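Local coordinates for pyrroline carboxylate reductase (PDB 2RCY), which catalyses the NADPH-dependent reduction of pyrroline-5-carboxylate to proline, the last step of proline synthesis, at the interface of chains A and B. Sequence-based numbering; all coordinates share one arbitrary frame. Chains: chain A/B, Pyrroline carboxylate reductase.

The interface of chains A and B. Residues chain A 126, 154, 158, 161-162, 165-166; chain B 180, 183-184, 187, 189, 193, 197.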
# COMPACT_ATOMS: atom_id res chain seq x y z
N ILE A 126 16.30 12.86 32.06
CA ILE A 126 16.35 11.56 32.73
C ILE A 126 17.81 11.18 32.97
O ILE A 126 18.68 11.49 32.15
CB ILE A 126 15.63 10.42 31.93
CG1 ILE A 126 16.14 10.32 30.48
CG2 ILE A 126 14.11 10.55 32.05
CD1 ILE A 126 15.48 11.25 29.46
N ILE A 154 16.01 7.35 36.57
CA ILE A 154 15.44 6.12 36.03
C ILE A 154 16.50 5.02 35.94
O ILE A 154 17.69 5.29 36.09
CB ILE A 154 14.78 6.35 34.64
CG1 ILE A 154 15.83 6.75 33.59
CG2 ILE A 154 13.66 7.38 34.73
CD1 ILE A 154 15.38 6.55 32.16
N ASP A 158 16.16 1.70 30.93
CA ASP A 158 15.06 2.55 30.47
C ASP A 158 15.53 3.84 29.80
O ASP A 158 14.72 4.64 29.34
CB ASP A 158 14.11 2.89 31.63
CG ASP A 158 13.30 1.70 32.10
OD1 ASP A 158 13.30 0.65 31.42
OD2 ASP A 158 12.64 1.81 33.16
N ILE A 161 14.65 4.22 25.67
CA ILE A 161 13.27 4.64 25.36
C ILE A 161 12.99 6.07 25.84
O ILE A 161 12.29 6.83 25.17
CB ILE A 161 12.20 3.61 25.89
CG1 ILE A 161 10.77 4.10 25.61
CG2 ILE A 161 12.38 3.32 27.37
CD1 ILE A 161 10.42 4.17 24.14
N ALA A 162 13.56 6.43 26.99
CA ALA A 162 13.42 7.78 27.54
C ALA A 162 14.08 8.82 26.65
O ALA A 162 13.56 9.92 26.49
CB ALA A 162 13.97 7.84 28.95
N ILE A 165 11.82 9.49 23.67
CA ILE A 165 10.66 10.32 24.02
C ILE A 165 11.07 11.72 24.47
O ILE A 165 10.62 12.72 23.91
CB ILE A 165 9.78 9.65 25.11
CG1 ILE A 165 9.06 8.43 24.54
CG2 ILE A 165 8.78 10.64 25.71
CD1 ILE A 165 8.48 7.52 25.59
N SER A 166 11.93 11.79 25.48
CA SER A 166 12.31 13.06 26.09
C SER A 166 13.41 13.78 25.32
O SER A 166 13.30 14.98 25.07
CB SER A 166 12.72 12.84 27.55
OG SER A 166 13.25 14.02 28.13
N LEU B 180 2.42 8.74 22.02
CA LEU B 180 3.75 8.88 22.61
C LEU B 180 3.89 8.11 23.93
O LEU B 180 4.95 7.53 24.20
CB LEU B 180 4.10 10.37 22.81
CG LEU B 180 4.52 11.20 21.60
CD1 LEU B 180 4.40 12.68 21.90
CD2 LEU B 180 5.94 10.86 21.14
N ALA B 183 4.05 4.32 23.19
CA ALA B 183 5.36 3.95 22.71
C ALA B 183 6.35 3.78 23.87
O ALA B 183 7.24 2.92 23.82
CB ALA B 183 5.87 4.98 21.73
N GLY B 184 6.18 4.59 24.91
CA GLY B 184 6.99 4.49 26.12
C GLY B 184 6.66 3.25 26.91
O GLY B 184 7.55 2.54 27.37
N ASN B 187 7.95 -0.06 25.28
CA ASN B 187 9.39 -0.28 25.37
C ASN B 187 9.98 -0.19 26.78
O ASN B 187 11.18 0.06 26.95
CB ASN B 187 10.13 0.65 24.40
CG ASN B 187 9.78 0.38 22.94
OD1 ASN B 187 9.11 1.18 22.30
ND2 ASN B 187 10.23 -0.76 22.43
N LEU B 189 8.89 1.68 29.81
CA LEU B 189 8.52 2.74 30.76
C LEU B 189 7.13 2.53 31.36
O LEU B 189 6.25 1.94 30.72
CB LEU B 189 8.58 4.13 30.10
CG LEU B 189 9.90 4.71 29.60
CD1 LEU B 189 9.68 6.12 29.06
CD2 LEU B 189 10.98 4.71 30.67
N LEU B 193 5.25 7.68 34.18
CA LEU B 193 6.51 8.32 33.78
C LEU B 193 6.49 8.74 32.32
O LEU B 193 6.97 9.82 31.98
CB LEU B 193 7.71 7.40 34.07
CG LEU B 193 9.11 7.83 33.59
CD1 LEU B 193 9.61 9.07 34.32
CD2 LEU B 193 10.09 6.69 33.74
N LEU B 197 7.01 12.67 31.02
CA LEU B 197 8.04 12.99 30.04
C LEU B 197 7.46 13.58 28.76
O LEU B 197 8.03 14.51 28.19
CB LEU B 197 8.89 11.76 29.72
CG LEU B 197 9.86 11.28 30.81
CD1 LEU B 197 10.33 9.86 30.52
CD2 LEU B 197 11.04 12.21 30.95
O HOH W 1 13.47 -0.05 28.82
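An almost wholly apolar patch of the two-fold symmetric interface between two copies of the reductase, this site and its symmetry twin help hold together the dimer from which the family's larger assemblies are built. B:Leu189, the residue most deeply covered here, reaches tip to tip toward A:Ile161. Its CG, anti to the carbonyl carbon (chi1 -64°), lies 3.6 Å from CG2 of A:Ile161, while its two methyls spread apart, CD1 toward A:Ile165 and CD2 toward CB of A:Asp158. A leucine fork suits this place, since its methyls can reach different neighbours. A:Ile161 holds CG1 anti to the backbone N (chi1 178°), and the turn at chi2 (66°) brings CD1 across B:Asn187, 3.5 Å from its CB. One turn on, A:Ile165 sends CD1 against the bare CA of B:Gly184, a tight 3.4 Å; glycine suits a place where the isoleucine tip meets the helix backbone itself. B:Leu197 crosses A:Ile126, its CD2 lying 3.7 Å from CG2 of the isoleucine and also touching CB of A:Ser166, whose short side chain lets the methyl pack near the helix. B:Leu193 meets A:Ile154 methyl to methyl. At the polar margin, a water bridges OD1 of the A:Asp158 carboxylate (2.7 Å) and the backbone O of B:Asn187 (3.0 Å). Chain A contributes helix 159-167, the preceding 3-10 turn, strand 123-129 and the loop at A:Ile154; these pack against helices 169-186 and 191-211 of chain B and their connecting loop.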